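Local structure of C2 toxin component I (2J3X) at residues F358-F363 with T414-V419; L61-T66 with T407-R412; S310-D315 with K326-E331. The protein is the enzymatic component of the binary C2 toxin of Clostridium botulinum, an ADP-ribosyltransferase whose target in the host cell is probably actin. The protein carries 2 engineered substitutions. All blocks are in the same frame, centred on the assembly; numbering follows the deposited sequence. Where two conformers were deposited one is given.

Contact 1: residues F358-F363 with T414-V419. Engineered in segment 358-363: Arg361 (natural residue Ser).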
loop_
_atom_site.group_PDB
_atom_site.type_symbol
_atom_site.label_atom_id
_atom_site.label_comp_id
_atom_site.label_asym_id
_atom_site.label_seq_id
_atom_site.Cartn_x
_atom_site.Cartn_y
_atom_site.Cartn_z
ATOM N N PHE A 358 -18.001 -3.385 5.197
ATOM C CA PHE A 358 -17.176 -4.261 4.350
ATOM C C PHE A 358 -15.992 -4.905 5.047
ATOM O O PHE A 358 -15.173 -5.537 4.421
ATOM C CB PHE A 358 -16.727 -3.507 3.110
ATOM C CG PHE A 358 -17.868 -2.916 2.351
ATOM C CD1 PHE A 358 -18.806 -3.738 1.755
ATOM C CD2 PHE A 358 -17.999 -1.545 2.249
ATOM C CE1 PHE A 358 -19.873 -3.173 1.053
ATOM C CE2 PHE A 358 -19.050 -0.978 1.562
ATOM C CZ PHE A 358 -19.976 -1.773 0.964
ATOM N N SER A 359 -15.948 -4.815 6.357
ATOM C CA SER A 359 -14.750 -5.151 7.106
ATOM C C SER A 359 -14.397 -6.634 7.116
ATOM O O SER A 359 -13.220 -7.005 7.287
ATOM C CB SER A 359 -14.880 -4.596 8.522
ATOM O OG SER A 359 -15.892 -5.283 9.260
ATOM N N LYS A 360 -15.387 -7.489 6.845
ATOM C CA LYS A 360 -15.126 -8.925 6.810
ATOM C C LYS A 360 -14.869 -9.453 5.415
ATOM O O LYS A 360 -14.790 -10.682 5.220
ATOM C CB LYS A 360 -16.295 -9.690 7.439
ATOM C CG LYS A 360 -16.444 -9.338 8.931
ATOM C CD LYS A 360 -17.556 -10.170 9.544
ATOM C CE LYS A 360 -18.077 -9.502 10.813
ATOM N NZ LYS A 360 -19.132 -10.380 11.405
ATOM N N ARG A 361 -14.745 -8.572 4.423
ATOM C CA ARG A 361 -14.360 -9.018 3.079
ATOM C C ARG A 361 -12.834 -9.038 3.012
ATOM O O ARG A 361 -12.193 -8.019 3.324
ATOM C CB ARG A 361 -14.919 -8.059 2.042
ATOM C CG ARG A 361 -16.473 -8.068 2.058
ATOM C CD ARG A 361 -16.910 -7.295 0.877
ATOM N NE ARG A 361 -18.361 -7.191 0.775
ATOM C CZ ARG A 361 -18.968 -6.516 -0.198
ATOM N NH1 ARG A 361 -18.239 -5.907 -1.126
ATOM N NH2 ARG A 361 -20.298 -6.440 -0.227
ATOM N N ARG A 362 -12.262 -10.184 2.623
ATOM C CA ARG A 362 -10.793 -10.438 2.767
ATOM C C ARG A 362 -9.957 -9.872 1.618
ATOM O O ARG A 362 -8.719 -9.819 1.719
ATOM C CB ARG A 362 -10.576 -11.978 2.832
ATOM C CG ARG A 362 -11.215 -12.594 4.074
ATOM C CD ARG A 362 -11.212 -14.120 3.927
ATOM N NE ARG A 362 -11.709 -14.761 5.161
ATOM C CZ ARG A 362 -12.993 -14.928 5.468
ATOM N NH1 ARG A 362 -13.960 -14.509 4.678
ATOM N NH2 ARG A 362 -13.299 -15.543 6.585
ATOM N N PHE A 363 -10.600 -9.517 0.508
ATOM C CA PHE A 363 -9.812 -9.173 -0.698
ATOM C C PHE A 363 -9.900 -7.653 -0.906
ATOM O O PHE A 363 -10.911 -7.135 -1.366
ATOM C CB PHE A 363 -10.283 -9.981 -1.923
ATOM C CG PHE A 363 -10.183 -11.482 -1.702
ATOM C CD1 PHE A 363 -11.247 -12.189 -1.101
ATOM C CD2 PHE A 363 -9.034 -12.167 -2.050
ATOM C CE1 PHE A 363 -11.172 -13.574 -0.862
ATOM C CE2 PHE A 363 -8.921 -13.589 -1.824
ATOM C CZ PHE A 363 -10.025 -14.304 -1.222
ATOM N N THR A 414 -11.893 -10.544 17.331
ATOM C CA THR A 414 -11.913 -11.159 16.009
ATOM C C THR A 414 -10.846 -10.510 15.135
ATOM O O THR A 414 -10.872 -9.289 14.996
ATOM C CB THR A 414 -13.266 -10.924 15.365
ATOM O OG1 THR A 414 -14.294 -11.410 16.263
ATOM C CG2 THR A 414 -13.372 -11.621 14.013
ATOM N N LYS A 415 -9.912 -11.315 14.617
ATOM C CA LYS A 415 -8.915 -10.826 13.640
ATOM C C LYS A 415 -9.078 -11.701 12.419
ATOM O O LYS A 415 -9.579 -12.838 12.542
ATOM C CB LYS A 415 -7.503 -11.061 14.173
ATOM C CG LYS A 415 -7.136 -10.280 15.430
ATOM C CD LYS A 415 -5.645 -10.339 15.658
ATOM C CE LYS A 415 -5.140 -11.695 16.116
ATOM N NZ LYS A 415 -3.904 -11.468 16.979
ATOM N N MET A 416 -8.688 -11.221 11.234
ATOM C CA MET A 416 -8.891 -12.015 10.038
ATOM C C MET A 416 -7.683 -11.806 9.102
ATOM O O MET A 416 -7.245 -10.658 8.903
ATOM C CB MET A 416 -10.227 -11.607 9.377
ATOM C CG MET A 416 -10.576 -12.439 8.184
ATOM S SD MET A 416 -12.083 -11.892 7.352
ATOM C CE MET A 416 -12.988 -11.449 8.784
ATOM N N THR A 417 -7.157 -12.888 8.545
ATOM C CA THR A 417 -6.121 -12.743 7.511
ATOM C C THR A 417 -6.816 -12.236 6.254
ATOM O O THR A 417 -7.816 -12.790 5.729
ATOM C CB THR A 417 -5.373 -14.058 7.239
ATOM O OG1 THR A 417 -4.753 -14.502 8.451
ATOM C CG2 THR A 417 -4.295 -13.854 6.212
ATOM N N GLN A 418 -6.241 -11.159 5.747
ATOM C CA GLN A 418 -6.756 -10.526 4.537
ATOM C C GLN A 418 -5.597 -10.164 3.630
ATOM O O GLN A 418 -4.444 -10.309 4.011
ATOM C CB GLN A 418 -7.544 -9.250 4.862
ATOM C CG GLN A 418 -8.598 -9.488 5.994
ATOM C CD GLN A 418 -9.649 -8.400 6.077
ATOM O OE1 GLN A 418 -9.383 -7.228 5.799
ATOM N NE2 GLN A 418 -10.847 -8.761 6.542
ATOM N N VAL A 419 -5.913 -9.731 2.411
ATOM C CA VAL A 419 -4.811 -9.421 1.463
ATOM C C VAL A 419 -5.079 -8.066 0.865
ATOM O O VAL A 419 -6.220 -7.783 0.383
ATOM C CB VAL A 419 -4.679 -10.508 0.344
ATOM C CG1 VAL A 419 -4.051 -11.860 0.911
ATOM C CG2 VAL A 419 -6.046 -10.706 -0.442
HETATM O O HOH W 1 -8.945 -15.044 6.250
#

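Contact 2: residues L61-T66 with T407-R412. With SO4 (sulfate ion), chain U.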
loop_
_atom_site.group_PDB
_atom_site.type_symbol
_atom_site.label_atom_id
_atom_site.label_comp_id
_atom_site.label_asym_id
_atom_site.label_seq_id
_atom_site.Cartn_x
_atom_site.Cartn_y
_atom_site.Cartn_z
ATOM N N LEU A 61 -4.008 0.139 9.281
ATOM C CA LEU A 61 -4.402 0.973 8.122
ATOM C C LEU A 61 -5.615 0.348 7.394
ATOM O O LEU A 61 -6.303 0.997 6.594
ATOM C CB LEU A 61 -3.236 1.052 7.119
ATOM C CG LEU A 61 -1.896 1.539 7.703
ATOM C CD1 LEU A 61 -0.878 1.494 6.468
ATOM C CD2 LEU A 61 -2.069 2.922 8.198
ATOM N N PHE A 62 -5.809 -0.978 7.619
ATOM C CA PHE A 62 -6.817 -1.788 6.905
ATOM C C PHE A 62 -7.784 -2.440 7.908
ATOM O O PHE A 62 -8.224 -3.574 7.720
ATOM C CB PHE A 62 -6.126 -2.844 6.021
ATOM C CG PHE A 62 -5.173 -2.209 5.017
ATOM C CD1 PHE A 62 -5.659 -1.421 3.950
ATOM C CD2 PHE A 62 -3.784 -2.280 5.259
ATOM C CE1 PHE A 62 -4.697 -0.763 3.054
ATOM C CE2 PHE A 62 -2.872 -1.613 4.405
ATOM C CZ PHE A 62 -3.336 -0.889 3.327
ATOM N N SER A 63 -8.045 -1.701 8.999
ATOM C CA SER A 63 -9.058 -2.054 9.975
ATOM C C SER A 63 -10.007 -0.872 10.096
ATOM O O SER A 63 -9.615 0.297 9.869
ATOM C CB SER A 63 -8.400 -2.339 11.320
ATOM O OG SER A 63 -7.443 -3.404 11.210
ATOM N N SER A 64 -11.276 -1.141 10.420
ATOM C CA SER A 64 -12.275 -0.054 10.476
ATOM C C SER A 64 -11.961 0.981 11.602
ATOM O O SER A 64 -11.385 0.623 12.642
ATOM C CB SER A 64 -13.704 -0.580 10.715
ATOM O OG SER A 64 -13.824 -1.020 12.062
ATOM N N LEU A 65 -12.434 2.223 11.426
ATOM C CA LEU A 65 -12.299 3.255 12.481
ATOM C C LEU A 65 -13.020 2.782 13.765
ATOM O O LEU A 65 -12.536 3.035 14.872
ATOM C CB LEU A 65 -12.788 4.652 11.983
ATOM C CG LEU A 65 -12.043 5.008 10.656
ATOM C CD1 LEU A 65 -12.641 6.242 9.938
ATOM C CD2 LEU A 65 -10.592 5.241 10.875
ATOM N N THR A 66 -14.135 2.065 13.620
ATOM C CA THR A 66 -14.780 1.414 14.784
ATOM C C THR A 66 -13.836 0.494 15.551
ATOM O O THR A 66 -13.741 0.569 16.782
ATOM C CB THR A 66 -16.018 0.626 14.332
ATOM O OG1 THR A 66 -16.941 1.544 13.768
ATOM C CG2 THR A 66 -16.700 -0.036 15.538
ATOM N N THR A 407 -3.139 -8.879 8.762
ATOM C CA THR A 407 -4.124 -9.401 9.682
ATOM C C THR A 407 -5.003 -8.242 10.078
ATOM O O THR A 407 -4.550 -7.418 10.899
ATOM C CB THR A 407 -3.418 -9.938 10.957
ATOM O OG1 THR A 407 -2.439 -10.932 10.612
ATOM C CG2 THR A 407 -4.423 -10.504 11.945
ATOM N N SER A 408 -6.254 -8.187 9.578
ATOM C CA SER A 408 -7.146 -7.047 9.883
ATOM C C SER A 408 -7.819 -7.262 11.246
ATOM O O SER A 408 -8.144 -8.410 11.615
ATOM C CB SER A 408 -8.218 -6.893 8.831
ATOM O OG SER A 408 -9.041 -5.723 9.011
ATOM N N ILE A 409 -8.011 -6.174 11.988
ATOM C CA ILE A 409 -8.650 -6.281 13.291
ATOM C C ILE A 409 -10.094 -5.927 13.135
ATOM O O ILE A 409 -10.411 -4.795 12.722
ATOM C CB ILE A 409 -7.952 -5.367 14.323
ATOM C CG1 ILE A 409 -6.562 -5.930 14.646
ATOM C CG2 ILE A 409 -8.784 -5.329 15.588
ATOM C CD1 ILE A 409 -5.479 -5.173 14.066
ATOM N N ILE A 410 -10.999 -6.890 13.391
ATOM C CA ILE A 410 -12.411 -6.712 13.032
ATOM C C ILE A 410 -13.108 -6.168 14.260
ATOM O O ILE A 410 -13.929 -5.249 14.157
ATOM C CB ILE A 410 -13.100 -8.063 12.548
ATOM C CG1 ILE A 410 -12.250 -8.774 11.459
ATOM C CG2 ILE A 410 -14.498 -7.820 12.061
ATOM C CD1 ILE A 410 -12.014 -7.993 10.138
ATOM N N ASN A 411 -12.795 -6.741 15.413
ATOM C CA ASN A 411 -13.364 -6.256 16.674
ATOM C C ASN A 411 -12.523 -6.724 17.839
ATOM O O ASN A 411 -11.439 -7.256 17.647
ATOM C CB ASN A 411 -14.849 -6.658 16.814
ATOM C CG ASN A 411 -15.047 -8.179 16.865
ATOM O OD1 ASN A 411 -14.328 -8.881 17.570
ATOM N ND2 ASN A 411 -15.977 -8.678 16.058
ATOM N N ARG A 412 -13.000 -6.517 19.067
ATOM C CA ARG A 412 -12.174 -6.838 20.223
ATOM C C ARG A 412 -11.643 -8.270 20.209
ATOM O O ARG A 412 -10.492 -8.495 20.606
ATOM C CB ARG A 412 -12.923 -6.544 21.537
ATOM C CG ARG A 412 -12.007 -6.416 22.763
ATOM C CD ARG A 412 -12.847 -6.194 24.013
ATOM N NE ARG A 412 -13.799 -7.289 24.133
ATOM C CZ ARG A 412 -14.996 -7.221 24.714
ATOM N NH1 ARG A 412 -15.757 -8.303 24.729
ATOM N NH2 ARG A 412 -15.431 -6.092 25.269
HETATM S S SO4 U . -18.272 4.000 15.922
HETATM O O1 SO4 U . -17.746 3.260 17.072
HETATM O O2 SO4 U . -17.377 5.066 15.412
HETATM O O3 SO4 U . -18.516 3.033 14.840
HETATM O O4 SO4 U . -19.551 4.625 16.283
HETATM O O HOH W 2 -11.958 -3.868 10.667
HETATM O O HOH W 3 -14.447 -3.791 11.786
#

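Contact 3: residues S310-D315 with K326-E331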
loop_
_atom_site.group_PDB
_atom_site.type_symbol
_atom_site.label_atom_id
_atom_site.label_comp_id
_atom_site.label_asym_id
_atom_site.label_seq_id
_atom_site.Cartn_x
_atom_site.Cartn_y
_atom_site.Cartn_z
ATOM N N SER A 310 -17.403 -17.788 -2.006
ATOM C CA SER A 310 -17.527 -16.437 -1.435
ATOM C C SER A 310 -16.844 -16.338 -0.086
ATOM O O SER A 310 -16.254 -15.282 0.242
ATOM C CB SER A 310 -18.988 -16.022 -1.280
ATOM O OG SER A 310 -19.678 -17.030 -0.526
ATOM N N ASP A 311 -16.890 -17.420 0.704
ATOM C CA ASP A 311 -16.395 -17.385 2.059
ATOM C C ASP A 311 -15.042 -18.088 2.198
ATOM O O ASP A 311 -14.667 -18.544 3.280
ATOM C CB ASP A 311 -17.430 -18.016 3.015
ATOM C CG ASP A 311 -17.839 -19.431 2.600
ATOM O OD1 ASP A 311 -17.762 -19.825 1.395
ATOM O OD2 ASP A 311 -18.308 -20.159 3.521
ATOM N N PHE A 312 -14.306 -18.108 1.097
ATOM C CA PHE A 312 -12.934 -18.564 1.099
ATOM C C PHE A 312 -12.199 -17.924 2.266
ATOM O O PHE A 312 -12.275 -16.700 2.430
ATOM C CB PHE A 312 -12.241 -18.142 -0.212
ATOM C CG PHE A 312 -10.794 -18.575 -0.268
ATOM C CD1 PHE A 312 -9.779 -17.771 0.311
ATOM C CD2 PHE A 312 -10.450 -19.780 -0.857
ATOM C CE1 PHE A 312 -8.456 -18.194 0.305
ATOM C CE2 PHE A 312 -9.145 -20.200 -0.891
ATOM C CZ PHE A 312 -8.130 -19.423 -0.300
ATOM N N SER A 313 -11.441 -18.699 3.027
ATOM C CA SER A 313 -10.702 -18.098 4.159
ATOM C C SER A 313 -9.235 -18.412 4.085
ATOM O O SER A 313 -8.844 -19.554 3.719
ATOM C CB SER A 313 -11.247 -18.641 5.498
ATOM O OG SER A 313 -10.474 -18.195 6.613
ATOM N N PHE A 314 -8.421 -17.445 4.543
ATOM C CA PHE A 314 -6.985 -17.649 4.686
ATOM C C PHE A 314 -6.526 -18.074 6.072
ATOM O O PHE A 314 -5.309 -18.177 6.337
ATOM C CB PHE A 314 -6.268 -16.316 4.311
ATOM C CG PHE A 314 -6.274 -15.991 2.844
ATOM C CD1 PHE A 314 -5.457 -16.711 1.941
ATOM C CD2 PHE A 314 -7.050 -14.942 2.373
ATOM C CE1 PHE A 314 -5.425 -16.395 0.579
ATOM C CE2 PHE A 314 -7.025 -14.614 1.005
ATOM C CZ PHE A 314 -6.165 -15.351 0.115
ATOM N N ASP A 315 -7.479 -18.277 6.986
ATOM C CA ASP A 315 -7.128 -18.633 8.349
ATOM C C ASP A 315 -7.379 -20.102 8.628
ATOM O O ASP A 315 -8.335 -20.660 8.077
ATOM C CB ASP A 315 -7.984 -17.805 9.284
ATOM C CG ASP A 315 -7.532 -16.338 9.297
ATOM O OD1 ASP A 315 -6.364 -16.123 9.680
ATOM O OD2 ASP A 315 -8.315 -15.488 8.865
ATOM N N LYS A 326 -0.327 -20.178 5.525
ATOM C CA LYS A 326 0.680 -19.557 4.646
ATOM C C LYS A 326 0.666 -20.189 3.267
ATOM O O LYS A 326 0.963 -19.511 2.269
ATOM C CB LYS A 326 2.084 -19.651 5.266
ATOM C CG LYS A 326 2.236 -18.852 6.576
ATOM C CD LYS A 326 3.633 -19.023 7.188
ATOM C CE LYS A 326 3.903 -17.914 8.225
ATOM N NZ LYS A 326 5.246 -18.093 8.909
ATOM N N GLN A 327 0.350 -21.487 3.187
ATOM C CA GLN A 327 0.274 -22.181 1.888
ATOM C C GLN A 327 -0.786 -21.524 1.018
ATOM O O GLN A 327 -0.598 -21.324 -0.192
ATOM C CB GLN A 327 -0.088 -23.678 2.064
ATOM C CG GLN A 327 0.988 -24.540 2.726
ATOM C CD GLN A 327 0.488 -25.956 3.145
ATOM O OE1 GLN A 327 -0.711 -26.288 3.059
ATOM N NE2 GLN A 327 1.419 -26.777 3.642
ATOM N N LYS A 328 -1.934 -21.217 1.621
ATOM C CA LYS A 328 -2.993 -20.596 0.834
ATOM C C LYS A 328 -2.568 -19.178 0.381
ATOM O O LYS A 328 -2.876 -18.752 -0.740
ATOM C CB LYS A 328 -4.299 -20.452 1.651
ATOM C CG LYS A 328 -5.087 -21.749 1.800
ATOM C CD LYS A 328 -6.416 -21.415 2.508
ATOM C CE LYS A 328 -7.392 -22.619 2.462
ATOM N NZ LYS A 328 -6.851 -23.786 3.228
ATOM N N LEU A 329 -1.940 -18.430 1.287
ATOM C CA LEU A 329 -1.503 -17.074 0.952
ATOM C C LEU A 329 -0.517 -17.173 -0.209
ATOM O O LEU A 329 -0.626 -16.425 -1.166
ATOM C CB LEU A 329 -0.839 -16.417 2.146
ATOM C CG LEU A 329 -1.822 -15.942 3.248
ATOM C CD1 LEU A 329 -1.020 -15.527 4.489
ATOM C CD2 LEU A 329 -2.635 -14.693 2.730
ATOM N N ASN A 330 0.441 -18.093 -0.135
ATOM C CA ASN A 330 1.428 -18.217 -1.219
ATOM C C ASN A 330 0.820 -18.616 -2.530
ATOM O O ASN A 330 1.213 -18.085 -3.595
ATOM C CB ASN A 330 2.588 -19.161 -0.853
ATOM C CG ASN A 330 3.458 -18.612 0.297
ATOM O OD1 ASN A 330 3.578 -17.400 0.495
ATOM N ND2 ASN A 330 4.062 -19.525 1.070
ATOM N N GLU A 331 -0.144 -19.545 -2.473
ATOM C CA GLU A 331 -0.807 -19.958 -3.682
ATOM C C GLU A 331 -1.498 -18.767 -4.338
ATOM O O GLU A 331 -1.390 -18.554 -5.546
ATOM C CB GLU A 331 -1.851 -21.040 -3.358
ATOM C CG GLU A 331 -1.174 -22.389 -3.053
ATOM C CD GLU A 331 -2.077 -23.321 -2.250
ATOM O OE1 GLU A 331 -3.277 -22.991 -2.070
ATOM O OE2 GLU A 331 -1.562 -24.380 -1.803
#

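Contact 1: residues F358-F363 with T414-V419
The sulfur of Met416 lies over one face of the Arg362 guanidinium, 3.6 Å above its plane and displaced from the centre toward the rim. A water sits in that plane at the edge, accepting from Arg362 NE and donating to Thr417 O, so the head group is held from beside as well as from above. Arg361, an engineered residue, has Phe358 CD1 over the centre of its guanidinium; NH1 is bonded to Arg300 O. At the Phe363 ring, Val419 CG2 comes in obliquely on CD2 at 3.7 Å, while the rings of Phe306 and Phe332 meet it too.

Met416 crosses Arg362 at about a right angle, SD also touching the aliphatic stem 3.5 Å from Arg362 CG. Its CG stands anti to the backbone N (chi1 -176°), and the bend at chi3 lays CE on the turn, 3.9 Å from Lys360 CA. The amide of Gln418 is fixed in rotation by three partners. NE2 donates to Ser359 O at 3.0 Å, with the acceptor almost in the amide plane; its other hydrogen makes a weak bond to Met416 SD, and OE1 takes one from Arg300 NH1. The side chain thereby reaches a carbonyl of the type I turn Phe358-Arg361, itself closed by Arg361 N to Phe358 O.

Beyond the turn the two backbones come together: Val419 N donates to Arg362 O at 2.9 Å, and Phe363 and Val419 form a parallel bridge, their side chains side by side on one face. This is the start of a parallel strand pair, 363-369 beside 414-426, inside the mixed sheet of an ADP-ribosyltransferase domain.

Contact 2: residues L61-T66 with T407-R412
Ser408 OG donates to Phe62 O over 2.6 Å, a short bond reaching the carbonyl oxygen at a C=O...donor angle of 142°. The hydroxyl gets there because OG stands anti to its own backbone N (chi1 -175°), beside the carbonyl carbon. One residue further along both segments the roles reverse: Ile409 N donates to Ser63 OG at 2.9 Å, nearly straight at 168°. Since Ser63 OG is also bonded to Asp59 O, a carbonyl that can only accept, the hydroxyl donates to the end of helix 47-59 while accepting from the strand. Two serines thus tie the loop to the strand by reciprocal side-chain-to-backbone bonds.

Farther out, water takes over. One molecule accepts from Ser64 N at 2.8 Å and donates to Ile409 O; a second lies 2.9 Å from Ser64 OG and donates to Ile410 O. Ser64 OG has its main partner in Ala67 N, the N-cap bond of helix 65-73. In the first turn of that helix Thr66 is near a sulfate, probably from the crystallisation liquor, but the separation is too short to be relied on.

Packing between the two segments is light. Ser63 CB rests 3.5 Å from Ile409 O, and Ile409 CB lies 3.7 Å from Ser63 OG; the isoleucine's side chain also meets Phe56 and Met71, on the helices before and after the loop. Past it the strand carries a classic beta bulge, Ile410 and Asn411 both facing Thr414. The arrangement is a capped helix start fastened to a sheet strand, joining parts of the two ADP-ribosyltransferase-family regions, the doubled architecture known from related binary toxins.

Contact 3: residues S310-D315 with K326-E331
Ser313 OG accepts from Asp315 N at 3.0 Å, an ST turn, while its carbonyl O meets Lys328 CD at 3.3 Å. With OG anti to the backbone N (chi1 174°), the hydroxyl lies beside the carbonyl carbon and meets the amide two residues on.

Within this turn the ring of Phe314 is covered on both faces. Phe312 CE1, a rim atom, stands 3.5 Å above its centre; on the opposite face Leu329 CD2 makes a CH-pi contact, 3.9 Å from the ring centroid and displaced toward CD1. At the edge, near the plane, Lys328 O approaches Phe314 CE1 to 3.7 Å. Lys328 runs past Phe312 in the opposite direction, its CD 3.8 Å from Phe312 CZ, and bends at chi4 (64°), with NZ salt-bridged to Asp325, the residue just before its helix. The lysine therefore contributes its methylenes to the contact and keeps its charge for the helix start.

The segments meet by van der Waals contacts and the CH-pi contact, with two carbonyl oxygens against carbon. Leu329 also reaches Thr417 and Val419, so the cluster sits against the sheet strand 414-426. The chain here runs through strands 315-318 and 321-324 and returns so that the first turn of helix 326-336 packs on the loop leading in: a short two-strand connection before the helix, closed by the Phe314 ring held between a Phe312 edge and a Leu329 methyl.

Contacts 1 and 2 lie about 8 Å apart, centre to centre, on neighbouring strands of one sheet, 414-426 and 397-411, which follow each other in the chain; Met416 O and Ser408 N probably bond across them. Contact 3 is about 11 Å from contact 1, where Asp315 OD1 probably bonds to Thr417 OG1, and about 19 Å from contact 2, which it does not touch. Along the chain, contact 3 closes before contact 1 opens and is nested within the loop of contact 2, whose segments alternate with those of contact 1. Strand 414-426 therefore links the helical covering of contact 3 to the junction between the two family regions at contact 2.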